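Local coordinates for putative fimbrial associated sortase-like protein (Corynebacterium diphtheriae, PDB 6BWE), which probably acts as a pilus-assembling (class C) sortase, a cysteine transpeptidase that joins pilin subunits to one another at the bacterial surface, at residues T118-V123 and N180-T185; V167-T172 and V194-L199; D28-A33 and Q66-Q71; I81-I86 and D137-V142. The protein carries 2 engineered substitutions. All coordinates share one frame; numbering follows the deposited sequence. Where two conformers were deposited one is given.

Interaction 1: residues T118-V123 and N180-T185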
loop_
_atom_site.group_PDB
_atom_site.type_symbol
_atom_site.label_atom_id
_atom_site.label_comp_id
_atom_site.label_asym_id
_atom_site.label_seq_id
_atom_site.Cartn_x
_atom_site.Cartn_y
_atom_site.Cartn_z
ATOM N N THR A 118 9.276 2.239 -13.727
ATOM C CA THR A 118 10.193 2.536 -12.619
ATOM C C THR A 118 9.353 2.861 -11.402
ATOM O O THR A 118 8.304 3.458 -11.512
ATOM C CB THR A 118 11.206 3.625 -12.974
ATOM O OG1 THR A 118 10.506 4.800 -13.378
ATOM C CG2 THR A 118 12.082 3.136 -14.115
ATOM N N GLY A 119 9.763 2.360 -10.260
ATOM C CA GLY A 119 8.992 2.502 -9.045
ATOM C C GLY A 119 8.038 1.384 -8.721
ATOM O O GLY A 119 7.434 1.403 -7.665
ATOM N N THR A 120 7.871 0.420 -9.623
ATOM C CA THR A 120 6.969 -0.712 -9.386
ATOM C C THR A 120 7.764 -1.893 -8.858
ATOM O O THR A 120 8.963 -2.033 -9.152
ATOM C CB THR A 120 6.209 -1.110 -10.654
ATOM O OG1 THR A 120 7.105 -1.643 -11.643
ATOM C CG2 THR A 120 5.454 0.107 -11.215
ATOM N N HIS A 121 7.102 -2.700 -8.045
ATOM C CA HIS A 121 7.675 -3.947 -7.502
ATOM C C HIS A 121 6.582 -5.016 -7.296
ATOM O O HIS A 121 6.217 -5.367 -6.148
ATOM C CB HIS A 121 8.480 -3.678 -6.216
ATOM C CG HIS A 121 9.370 -4.814 -5.807
ATOM N ND1 HIS A 121 10.442 -4.648 -4.948
ATOM C CD2 HIS A 121 9.355 -6.127 -6.146
ATOM C CE1 HIS A 121 11.032 -5.819 -4.767
ATOM N NE2 HIS A 121 10.403 -6.731 -5.493
ATOM N N PRO A 122 6.062 -5.575 -8.414
ATOM C CA PRO A 122 5.124 -6.684 -8.307
ATOM C C PRO A 122 5.716 -7.846 -7.538
ATOM O O PRO A 122 6.917 -8.122 -7.653
ATOM C CB PRO A 122 4.909 -7.115 -9.757
ATOM C CG PRO A 122 5.251 -5.923 -10.590
ATOM C CD PRO A 122 6.337 -5.219 -9.820
ATOM N N VAL A 123 4.876 -8.486 -6.733
ATOM C CA VAL A 123 5.243 -9.688 -6.040
ATOM C C VAL A 123 4.305 -10.818 -6.505
ATOM O O VAL A 123 3.080 -10.677 -6.473
ATOM C CB VAL A 123 5.202 -9.493 -4.541
ATOM C CG1 VAL A 123 5.601 -10.797 -3.849
ATOM C CG2 VAL A 123 6.110 -8.329 -4.162
ATOM N N ASN A 180 13.473 4.516 -8.216
ATOM C CA ASN A 180 14.361 4.468 -9.393
ATOM C C ASN A 180 14.624 3.083 -10.021
ATOM O O ASN A 180 15.529 2.953 -10.843
ATOM C CB ASN A 180 15.722 5.058 -9.006
ATOM C CG ASN A 180 15.605 6.464 -8.443
ATOM O OD1 ASN A 180 16.036 6.716 -7.329
ATOM N ND2 ASN A 180 14.971 7.361 -9.185
ATOM N N LYS A 181 13.877 2.040 -9.641
ATOM C CA LYS A 181 14.065 0.710 -10.259
ATOM C C LYS A 181 12.730 0.097 -10.659
ATOM O O LYS A 181 11.691 0.344 -10.045
ATOM C CB LYS A 181 14.769 -0.275 -9.317
ATOM C CG LYS A 181 16.160 0.091 -8.802
ATOM C CD LYS A 181 16.493 -0.773 -7.579
ATOM C CE LYS A 181 17.763 -0.333 -6.865
ATOM N NZ LYS A 181 18.963 -0.507 -7.728
ATOM N N ASP A 182 12.807 -0.735 -11.685
ATOM C CA ASP A 182 11.700 -1.526 -12.183
ATOM C C ASP A 182 12.088 -2.976 -11.803
ATOM O O ASP A 182 13.029 -3.553 -12.361
ATOM C CB ASP A 182 11.588 -1.263 -13.688
ATOM C CG ASP A 182 10.550 -2.106 -14.370
ATOM O OD1 ASP A 182 10.033 -3.072 -13.783
ATOM O OD2 ASP A 182 10.252 -1.786 -15.529
ATOM N N GLN A 183 11.415 -3.507 -10.775
ATOM C CA GLN A 183 11.782 -4.792 -10.176
ATOM C C GLN A 183 10.576 -5.693 -10.059
ATOM O O GLN A 183 9.429 -5.204 -10.074
ATOM C CB GLN A 183 12.280 -4.595 -8.747
ATOM C CG GLN A 183 13.405 -3.619 -8.573
ATOM C CD GLN A 183 13.819 -3.522 -7.129
ATOM O OE1 GLN A 183 14.803 -4.146 -6.734
ATOM N NE2 GLN A 183 13.066 -2.759 -6.325
ATOM N N ILE A 184 10.853 -6.989 -9.916
ATOM C CA ILE A 184 9.857 -7.999 -9.504
ATOM C C ILE A 184 10.498 -8.948 -8.494
ATOM O O ILE A 184 11.716 -9.143 -8.519
ATOM C CB ILE A 184 9.341 -8.861 -10.675
ATOM C CG1 ILE A 184 10.477 -9.601 -11.397
ATOM C CG2 ILE A 184 8.555 -8.001 -11.638
ATOM C CD1 ILE A 184 9.960 -10.688 -12.322
ATOM N N THR A 185 9.675 -9.542 -7.640
ATOM C CA THR A 185 10.088 -10.587 -6.722
ATOM C C THR A 185 9.124 -11.748 -6.858
ATOM O O THR A 185 7.902 -11.567 -6.872
ATOM C CB THR A 185 10.224 -10.098 -5.256
ATOM O OG1 THR A 185 11.362 -9.223 -5.136
ATOM C CG2 THR A 185 10.411 -11.265 -4.272
HETATM O O HOH W 1 10.938 -0.904 -7.559
HETATM O O HOH W 2 7.888 -4.140 -12.368
#
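In the sortase beta-barrel, strands 123-125 and 183-187 run parallel, and here the chain leading into the first is already tied alongside the second. Three backbone hydrogen bonds do most of the joining. Gly-119 N reaches Lys-181 O at 2.8 Å, with the donor above the carbonyl plane; phi of 93° at Gly-119 would press any CB against the preceding carbonyl oxygen, so glycine suits the bend. Gln-183 N gives a longer bond to Thr-120 O, and Thr-185 N meets Pro-122 O at 3.1 Å, almost along the C=O axis. Pro-122 lacks an N-H but offers its carbonyl to the strand, while its CD lies 4.0 Å from Ile-184 CG2.

Polar side chains are satisfied from several sides. One water lies between Thr-120 OG1, Asp-182 OD1 and Gln-183 O. Thr-120 OG1 also bonds Gly-117 O, and buried Asp-182 has Tyr-159 and a salt bridge to Arg-205, which would favour its carboxylate form.

The imidazole of His-121 is the centre of the side-chain packing. With CG anti to the backbone N (chi1 -165°), the ring swings over Gln-183, whose CB sits 4.1 Å from the ring centroid, over one face. Ala-176 O holds ND1, fixing the ring's rotation, and at the ring edge NE2 is hydrogen-bonded to Thr-185 OG1 at 2.7 Å.

Interaction 2: residues V167-T172 and V194-L199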
loop_
_atom_site.group_PDB
_atom_site.type_symbol
_atom_site.label_atom_id
_atom_site.label_comp_id
_atom_site.label_asym_id
_atom_site.label_seq_id
_atom_site.Cartn_x
_atom_site.Cartn_y
_atom_site.Cartn_z
ATOM N N VAL A 167 14.057 -15.861 3.962
ATOM C CA VAL A 167 13.683 -15.034 5.105
ATOM C C VAL A 167 12.538 -15.658 5.891
ATOM O O VAL A 167 11.818 -16.533 5.378
ATOM C CB VAL A 167 13.306 -13.589 4.667
ATOM C CG1 VAL A 167 14.493 -12.896 4.015
ATOM C CG2 VAL A 167 12.075 -13.568 3.769
ATOM N N LEU A 168 12.346 -15.188 7.126
ATOM C CA LEU A 168 11.151 -15.548 7.884
ATOM C C LEU A 168 9.943 -14.902 7.251
ATOM O O LEU A 168 10.075 -13.849 6.646
ATOM C CB LEU A 168 11.271 -15.153 9.365
ATOM C CG LEU A 168 12.338 -15.925 10.143
ATOM C CD1 LEU A 168 12.492 -15.361 11.554
ATOM C CD2 LEU A 168 11.994 -17.410 10.214
ATOM N N PRO A 169 8.750 -15.513 7.391
ATOM C CA PRO A 169 7.583 -15.033 6.653
ATOM C C PRO A 169 7.158 -13.609 6.994
ATOM O O PRO A 169 6.606 -12.921 6.138
ATOM C CB PRO A 169 6.492 -16.047 7.014
ATOM C CG PRO A 169 7.244 -17.261 7.417
ATOM C CD PRO A 169 8.400 -16.703 8.186
ATOM N N GLU A 170 7.444 -13.158 8.204
ATOM C CA GLU A 170 7.179 -11.759 8.581
ATOM C C GLU A 170 8.245 -10.758 8.127
ATOM O O GLU A 170 7.995 -9.559 8.162
ATOM C CB GLU A 170 6.953 -11.597 10.099
ATOM C CG GLU A 170 7.996 -12.233 11.017
ATOM C CD GLU A 170 7.715 -13.703 11.305
ATOM O OE1 GLU A 170 8.691 -14.476 11.422
ATOM O OE2 GLU A 170 6.518 -14.087 11.378
ATOM N N ASP A 171 9.419 -11.236 7.715
ATOM C CA ASP A 171 10.498 -10.364 7.256
ATOM C C ASP A 171 10.282 -9.977 5.779
ATOM O O ASP A 171 10.802 -10.646 4.885
ATOM C CB ASP A 171 11.853 -11.059 7.474
ATOM C CG ASP A 171 13.051 -10.200 7.057
ATOM O OD1 ASP A 171 12.871 -8.996 6.788
ATOM O OD2 ASP A 171 14.194 -10.733 6.997
ATOM N N THR A 172 9.538 -8.890 5.544
ATOM C CA THR A 172 9.082 -8.479 4.196
ATOM C C THR A 172 9.784 -7.244 3.595
ATOM O O THR A 172 9.428 -6.834 2.478
ATOM C CB THR A 172 7.547 -8.189 4.199
ATOM O OG1 THR A 172 7.233 -7.317 5.305
ATOM C CG2 THR A 172 6.735 -9.510 4.295
ATOM N N VAL A 194 11.754 -27.241 8.768
ATOM C CA VAL A 194 10.867 -27.507 9.928
ATOM C C VAL A 194 10.040 -26.275 10.291
ATOM O O VAL A 194 8.825 -26.383 10.447
ATOM C CB VAL A 194 11.604 -28.071 11.182
ATOM C CG1 VAL A 194 11.824 -29.581 11.040
ATOM C CG2 VAL A 194 12.925 -27.354 11.469
ATOM N N ASN A 195 10.678 -25.107 10.377
ATOM C CA ASN A 195 9.922 -23.845 10.489
ATOM C C ASN A 195 9.714 -23.153 9.116
ATOM O O ASN A 195 10.554 -23.242 8.211
ATOM C CB ASN A 195 10.611 -22.880 11.452
ATOM C CG ASN A 195 10.714 -23.440 12.865
ATOM O OD1 ASN A 195 11.795 -23.450 13.449
ATOM N ND2 ASN A 195 9.594 -23.921 13.410
ATOM N N SER A 196 8.594 -22.442 9.015
ATOM C CA SER A 196 8.190 -21.726 7.822
ATOM C C SER A 196 9.180 -20.607 7.456
ATOM O O SER A 196 9.591 -19.809 8.295
ATOM C CB SER A 196 6.769 -21.191 8.024
ATOM O OG SER A 196 6.204 -20.777 6.797
ATOM N N HIS A 197 9.619 -20.601 6.202
ATOM C CA HIS A 197 10.422 -19.513 5.636
ATOM C C HIS A 197 9.880 -19.177 4.247
ATOM O O HIS A 197 9.042 -19.910 3.684
ATOM C CB HIS A 197 11.899 -19.910 5.528
ATOM C CG HIS A 197 12.607 -20.005 6.844
ATOM N ND1 HIS A 197 12.415 -21.050 7.721
ATOM C CD2 HIS A 197 13.530 -19.197 7.417
ATOM C CE1 HIS A 197 13.172 -20.870 8.791
ATOM N NE2 HIS A 197 13.859 -19.754 8.630
ATOM N N ARG A 198 10.378 -18.084 3.693
ATOM C CA ARG A 198 10.082 -17.691 2.323
ATOM C C ARG A 198 11.366 -17.531 1.540
ATOM O O ARG A 198 12.344 -16.959 2.037
ATOM C CB ARG A 198 9.282 -16.377 2.272
ATOM C CG ARG A 198 7.913 -16.461 2.918
ATOM C CD ARG A 198 6.994 -17.408 2.151
ATOM N NE ARG A 198 5.691 -17.561 2.791
ATOM C CZ ARG A 198 5.354 -18.509 3.675
ATOM N NH1 ARG A 198 6.217 -19.449 4.091
ATOM N NH2 ARG A 198 4.123 -18.512 4.168
ATOM N N LEU A 199 11.360 -18.061 0.320
ATOM C CA LEU A 199 12.377 -17.777 -0.682
ATOM C C LEU A 199 11.915 -16.606 -1.548
ATOM O O LEU A 199 10.796 -16.662 -2.094
ATOM C CB LEU A 199 12.644 -19.009 -1.523
ATOM C CG LEU A 199 13.546 -18.817 -2.741
ATOM C CD1 LEU A 199 14.972 -18.494 -2.309
ATOM C CD2 LEU A 199 13.485 -20.058 -3.614
#
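Two backbone hydrogen bonds close this surface contact: Val-167 and Arg-198 form an antiparallel hydrogen-bonded pair at the ends of strands 155-167 and 198-206. Val-167 N donates to Arg-198 O at 2.8 Å, and Arg-198 N returns the bond to Val-167 O at 2.7 Å, both nearly straight and nearly along the C=O axes. Beyond Val-167 the chain leaves the sheet through a type I turn, Leu-168 to Asp-171; Pro-169 suits its second position, where phi is -62°.

Van der Waals contacts continue past the last pair. The Leu-168 side chain runs alongside that of His-197, and the CD2 branch of the leucine comes over one imidazole face, 3.4 Å from His-197 NE2. Pro-169 CD rests 3.3 Å from Ser-196 O, and the proline ring also lies over one face of the Arg-198 guanidinium.

Polar bonds within 194-199 fix both flat groups. His-197 ND1 donates in its ring plane to Asn-195 O. The arginine chain bends at chi2 (-66°) and folds back, so that NH1 grips His-197 O at 2.9 Å and Ser-196 OG at 3.0 Å.

The Arg-198 side chain lies about 7 Å from that of His-127, a predicted active-site residue, and Arg-198 comes nine positions after the predicted nucleophile Cys-189, consistent with the arginine of the His-Cys-Arg sortase active site.

Interaction 3: residues D28-A33 and Q66-Q71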
loop_
_atom_site.group_PDB
_atom_site.type_symbol
_atom_site.label_atom_id
_atom_site.label_comp_id
_atom_site.label_asym_id
_atom_site.label_seq_id
_atom_site.Cartn_x
_atom_site.Cartn_y
_atom_site.Cartn_z
ATOM N N ASP A 28 -3.468 -1.986 -25.579
ATOM C CA ASP A 28 -2.894 -0.663 -25.201
ATOM C C ASP A 28 -3.678 0.031 -24.096
ATOM O O ASP A 28 -3.078 0.511 -23.138
ATOM C CB ASP A 28 -2.768 0.279 -26.401
ATOM C CG ASP A 28 -1.679 -0.138 -27.367
ATOM O OD1 ASP A 28 -0.884 -1.051 -27.029
ATOM O OD2 ASP A 28 -1.621 0.463 -28.475
ATOM N N SER A 29 -5.006 0.035 -24.202
ATOM C CA SER A 29 -5.851 0.684 -23.194
ATOM C C SER A 29 -5.783 -0.035 -21.833
ATOM O O SER A 29 -5.737 0.613 -20.786
ATOM C CB SER A 29 -7.305 0.823 -23.709
ATOM O OG SER A 29 -8.218 1.075 -22.656
ATOM N N VAL A 30 -5.761 -1.364 -21.864
ATOM C CA VAL A 30 -5.677 -2.182 -20.658
ATOM C C VAL A 30 -4.318 -1.977 -19.951
ATOM O O VAL A 30 -4.247 -1.820 -18.719
ATOM C CB VAL A 30 -5.930 -3.653 -21.004
ATOM C CG1 VAL A 30 -5.656 -4.573 -19.827
ATOM C CG2 VAL A 30 -7.358 -3.860 -21.491
ATOM N N LEU A 31 -3.239 -1.969 -20.728
ATOM C CA LEU A 31 -1.918 -1.663 -20.172
ATOM C C LEU A 31 -1.851 -0.271 -19.540
ATOM O O LEU A 31 -1.320 -0.123 -18.405
ATOM C CB LEU A 31 -0.838 -1.831 -21.230
ATOM C CG LEU A 31 -0.593 -3.272 -21.690
ATOM C CD1 LEU A 31 0.320 -3.273 -22.936
ATOM C CD2 LEU A 31 -0.004 -4.141 -20.567
ATOM N N GLU A 32 -2.364 0.748 -20.232
ATOM C CA GLU A 32 -2.408 2.081 -19.696
ATOM C C GLU A 32 -3.228 2.123 -18.408
ATOM O O GLU A 32 -2.827 2.740 -17.425
ATOM C CB GLU A 32 -2.964 3.079 -20.727
ATOM C CG GLU A 32 -1.872 3.651 -21.630
ATOM C CD GLU A 32 -0.906 4.548 -20.849
ATOM O OE1 GLU A 32 -1.328 5.661 -20.415
ATOM O OE2 GLU A 32 0.260 4.128 -20.617
ATOM N N ALA A 33 -4.392 1.483 -18.437
ATOM C CA ALA A 33 -5.222 1.429 -17.224
ATOM C C ALA A 33 -4.479 0.784 -16.062
ATOM O O ALA A 33 -4.626 1.214 -14.905
ATOM C CB ALA A 33 -6.520 0.686 -17.479
ATOM N N GLN A 66 -10.773 -5.599 -11.854
ATOM C CA GLN A 66 -11.054 -5.147 -13.218
ATOM C C GLN A 66 -9.788 -4.972 -14.073
ATOM O O GLN A 66 -9.872 -4.920 -15.306
ATOM C CB GLN A 66 -11.826 -3.825 -13.170
ATOM C CG GLN A 66 -13.156 -3.930 -12.476
ATOM C CD GLN A 66 -13.840 -2.575 -12.458
ATOM O OE1 GLN A 66 -14.088 -1.997 -13.518
ATOM N NE2 GLN A 66 -14.104 -2.046 -11.277
ATOM N N GLN A 67 -8.608 -4.867 -13.443
ATOM C CA GLN A 67 -7.394 -4.588 -14.223
ATOM C C GLN A 67 -6.931 -5.880 -14.890
ATOM O O GLN A 67 -7.106 -6.971 -14.340
ATOM C CB GLN A 67 -6.286 -4.017 -13.381
ATOM C CG GLN A 67 -6.666 -2.728 -12.636
ATOM C CD GLN A 67 -7.086 -1.593 -13.559
ATOM O OE1 GLN A 67 -6.588 -1.475 -14.695
ATOM N NE2 GLN A 67 -7.960 -0.698 -13.053
ATOM N N LEU A 68 -6.316 -5.723 -16.048
ATOM C CA LEU A 68 -5.835 -6.811 -16.862
ATOM C C LEU A 68 -6.934 -7.835 -17.165
ATOM O O LEU A 68 -6.665 -9.033 -17.242
ATOM C CB LEU A 68 -4.590 -7.455 -16.246
ATOM C CG LEU A 68 -3.420 -6.501 -15.968
ATOM C CD1 LEU A 68 -2.308 -7.228 -15.271
ATOM C CD2 LEU A 68 -2.915 -5.878 -17.243
ATOM N N ASN A 69 -8.151 -7.353 -17.370
ATOM C CA ASN A 69 -9.323 -8.231 -17.521
ATOM C C ASN A 69 -10.397 -7.555 -18.361
ATOM O O ASN A 69 -11.544 -7.368 -17.911
ATOM C CB ASN A 69 -9.818 -8.554 -16.135
ATOM C CG ASN A 69 -10.994 -9.499 -16.093
ATOM O OD1 ASN A 69 -11.258 -10.258 -17.030
ATOM N ND2 ASN A 69 -11.695 -9.484 -14.937
ATOM N N PRO A 70 -10.055 -7.190 -19.602
ATOM C CA PRO A 70 -11.031 -6.508 -20.454
ATOM C C PRO A 70 -12.176 -7.444 -20.855
ATOM O O PRO A 70 -13.254 -6.995 -21.125
ATOM C CB PRO A 70 -10.204 -6.150 -21.707
ATOM C CG PRO A 70 -9.176 -7.199 -21.749
ATOM C CD PRO A 70 -8.780 -7.343 -20.294
ATOM N N GLN A 71 -11.920 -8.737 -20.859
ATOM C CA GLN A 71 -12.941 -9.730 -21.098
ATOM C C GLN A 71 -13.921 -9.833 -19.896
ATOM O O GLN A 71 -14.924 -10.496 -20.022
ATOM C CB GLN A 71 -12.301 -11.084 -21.501
ATOM C CG GLN A 71 -11.477 -11.847 -20.430
ATOM C CD GLN A 71 -10.039 -11.366 -20.206
ATOM O OE1 GLN A 71 -9.685 -10.214 -20.490
ATOM N NE2 GLN A 71 -9.202 -12.259 -19.684
HETATM O O HOH W 3 -5.902 -2.904 -16.777
#
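Val-30 points from helix 24-39 straight at the turn that follows helix 59-66, and its two methyls divide the work. CG1, anti to the backbone N (chi1 172°), reaches Leu-68 at CA, 3.7 Å away, and at the tip of its CD2 branch. CG2 meets the Pro-70 ring, 3.7 Å from CB, the two side chains crossing at about a right angle. A branched valine thus fills both directions from one helical position, whereas Ala-33, one turn on, keeps the helix surface low where the Gln-67 amide arrives.

Between the two segments sits a water that donates to Val-30 O at 2.8 Å and to Gln-67 OE1 at 2.6 Å, and accepts from Leu-68 N at 2.9 Å. The type II turn from Gln-66 to Asn-69, with Leu-68 at positive phi (54°), presents that N-H. Farther out, Asp-63 OD2 binds Gln-67 NE2 and so settles which way the amide faces, and Asn-69 OD1 holds Ala-73 N.

No direct hydrogen bond joins the segments; Gln-67 OE1 and Ala-33 O, both acceptors, merely lie near one another. Helix and turn are therefore held by methyl packing, with a single water supplying the polar complementarity.

Interaction 4: residues I81-I86 and D137-V142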
loop_
_atom_site.group_PDB
_atom_site.type_symbol
_atom_site.label_atom_id
_atom_site.label_comp_id
_atom_site.label_asym_id
_atom_site.label_seq_id
_atom_site.Cartn_x
_atom_site.Cartn_y
_atom_site.Cartn_z
ATOM N N ILE A 81 4.331 -16.149 -16.962
ATOM C CA ILE A 81 5.729 -16.025 -16.661
ATOM C C ILE A 81 6.452 -17.216 -17.242
ATOM O O ILE A 81 5.938 -18.313 -17.209
ATOM C CB ILE A 81 5.961 -15.848 -15.148
ATOM C CG1 ILE A 81 7.413 -15.515 -14.842
ATOM C CG2 ILE A 81 5.576 -17.080 -14.358
ATOM C CD1 ILE A 81 7.605 -14.844 -13.488
ATOM N N SER A 82 7.630 -16.956 -17.801
ATOM C CA SER A 82 8.560 -17.988 -18.254
ATOM C C SER A 82 9.903 -17.819 -17.553
ATOM O O SER A 82 10.439 -16.724 -17.526
ATOM C CB SER A 82 8.775 -17.873 -19.757
ATOM O OG SER A 82 9.699 -18.839 -20.190
ATOM N N ILE A 83 10.428 -18.918 -16.999
ATOM C CA ILE A 83 11.702 -18.975 -16.305
ATOM C C ILE A 83 12.446 -20.175 -16.923
ATOM O O ILE A 83 12.417 -21.272 -16.384
ATOM C CB ILE A 83 11.575 -19.111 -14.778
ATOM C CG1 ILE A 83 10.597 -18.054 -14.202
ATOM C CG2 ILE A 83 12.929 -18.888 -14.149
ATOM C CD1 ILE A 83 10.198 -18.317 -12.770
ATOM N N PRO A 84 13.065 -19.974 -18.092
ATOM C CA PRO A 84 13.589 -21.133 -18.824
ATOM C C PRO A 84 14.649 -21.935 -18.102
ATOM O O PRO A 84 14.711 -23.178 -18.302
ATOM C CB PRO A 84 14.189 -20.537 -20.110
ATOM C CG PRO A 84 14.092 -19.080 -19.970
ATOM C CD PRO A 84 13.084 -18.760 -18.908
ATOM N N THR A 85 15.440 -21.312 -17.234
ATOM C CA THR A 85 16.465 -22.101 -16.544
ATOM C C THR A 85 15.919 -23.192 -15.627
ATOM O O THR A 85 16.657 -24.110 -15.252
ATOM C CB THR A 85 17.470 -21.234 -15.768
ATOM O OG1 THR A 85 16.794 -20.395 -14.811
ATOM C CG2 THR A 85 18.277 -20.402 -16.737
ATOM N N ILE A 86 14.653 -23.079 -15.210
ATOM C CA ILE A 86 13.996 -24.143 -14.458
ATOM C C ILE A 86 12.795 -24.693 -15.234
ATOM O O ILE A 86 11.968 -25.394 -14.663
ATOM C CB ILE A 86 13.569 -23.693 -13.036
ATOM C CG1 ILE A 86 12.617 -22.495 -13.122
ATOM C CG2 ILE A 86 14.783 -23.351 -12.192
ATOM C CD1 ILE A 86 11.911 -22.189 -11.830
ATOM N N ASP A 137 8.168 -25.365 -7.296
ATOM C CA ASP A 137 9.017 -26.382 -6.635
ATOM C C ASP A 137 10.516 -26.091 -6.832
ATOM O O ASP A 137 11.307 -26.336 -5.940
ATOM C CB ASP A 137 8.820 -27.766 -7.247
ATOM C CG ASP A 137 7.612 -28.500 -6.753
ATOM O OD1 ASP A 137 6.884 -28.023 -5.864
ATOM O OD2 ASP A 137 7.380 -29.605 -7.346
ATOM N N ASN A 138 10.877 -25.622 -8.024
ATOM C CA ASN A 138 12.279 -25.454 -8.395
ATOM C C ASN A 138 12.739 -24.004 -8.465
ATOM O O ASN A 138 13.810 -23.736 -9.018
ATOM C CB ASN A 138 12.538 -26.192 -9.697
ATOM C CG ASN A 138 12.154 -27.646 -9.602
ATOM O OD1 ASN A 138 12.535 -28.344 -8.656
ATOM N ND2 ASN A 138 11.382 -28.113 -10.571
ATOM N N LEU A 139 11.986 -23.071 -7.846
ATOM C CA LEU A 139 12.422 -21.666 -7.793
ATOM C C LEU A 139 13.778 -21.538 -7.086
ATOM O O LEU A 139 14.586 -20.678 -7.421
ATOM C CB LEU A 139 11.379 -20.782 -7.075
ATOM C CG LEU A 139 11.649 -19.294 -7.118
ATOM C CD1 LEU A 139 11.565 -18.782 -8.560
ATOM C CD2 LEU A 139 10.655 -18.562 -6.232
ATOM N N GLU A 140 14.046 -22.448 -6.146
ATOM C CA GLU A 140 15.355 -22.537 -5.520
ATOM C C GLU A 140 16.558 -22.801 -6.439
ATOM O O GLU A 140 17.686 -22.593 -5.998
ATOM C CB GLU A 140 15.333 -23.609 -4.433
ATOM C CG GLU A 140 15.272 -25.035 -4.992
ATOM C CD GLU A 140 14.902 -26.063 -3.955
ATOM O OE1 GLU A 140 14.922 -25.755 -2.746
ATOM O OE2 GLU A 140 14.633 -27.218 -4.362
ATOM N N ASP A 141 16.327 -23.256 -7.677
ATOM C CA ASP A 141 17.398 -23.549 -8.636
ATOM C C ASP A 141 17.673 -22.400 -9.607
ATOM O O ASP A 141 18.570 -22.485 -10.430
ATOM C CB ASP A 141 17.061 -24.824 -9.439
ATOM C CG ASP A 141 16.995 -26.081 -8.568
ATOM O OD1 ASP A 141 17.570 -26.060 -7.445
ATOM O OD2 ASP A 141 16.367 -27.099 -9.001
ATOM N N VAL A 142 16.905 -21.320 -9.496
ATOM C CA VAL A 142 17.136 -20.126 -10.252
ATOM C C VAL A 142 18.407 -19.465 -9.662
ATOM O O VAL A 142 18.570 -19.378 -8.451
ATOM C CB VAL A 142 15.946 -19.146 -10.148
ATOM C CG1 VAL A 142 16.245 -17.856 -10.857
ATOM C CG2 VAL A 142 14.671 -19.774 -10.702
HETATM O O HOH W 4 10.295 -26.072 -12.673
#
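Ile-86 lays its side chain against the short 3-10 turn around 139-141, with CG2 only 3.3 Å from Asn-138 O and 3.9 Å from Asp-141 CB. Its CG1 takes the crowded position between the backbone N and the carbonyl carbon (chi1 59°), which lets CD1 run on to Val-142 CG2, 3.8 Å away. A beta-branched residue with one longer arm suits this place, since CG2 makes the closest approach to the turn's backbone while CD1 passes the same carbonyl on its way to Val-142.

There Val-142 CG2 has a second neighbour: Ile-83 CG2 comes within 4.0 Å, the two side chains crossing at about a right angle. Ile-83 CD1 also looks toward Leu-139 CD1, a looser contact. The Asn-138 carbonyl that Ile-86 covers is not left without a polar partner, because it accepts Asp-141 N at 2.9 Å. On the other segment Ile-86 N returns to Ile-83 O, closing the tight bend through Pro-84, whose ring fits the phi of -61°.

Polar linkage across the contact passes through one water, which donates to Ile-86 O at 2.7 Å and accepts from Asn-138 ND2 at 3.1 Å.

Leu-139 continues the apolar layer to Leu-186 on strand 183-187 and to Leu-199 and Val-201 on strand 198-206, so the loop before strand 147-152 packs between the end of strand 77-83 and strands 183-187 and 198-206.

Overall arrangement
Interactions 1, 2 and 4 all reach the mixed sheet of the sortase domain, whereas interaction 3 fastens the N-terminal helix 24-39 to the chain leading into that sheet. Interaction 1 is the buried one, rich in backbone bonds and satisfied polar groups. Interaction 2, at the surface some 21 Å away between centres, uses the neighbouring strand 198-206 and brings Arg-198 near the predicted active-site His-127. Interactions 3 and 4, both partly buried, lack direct hydrogen bonds and rely on branched aliphatic side chains plus one bridging water each. Interactions 2 and 4 touch where Leu-199 CD2 packs 3.5 Å from Glu-140 N.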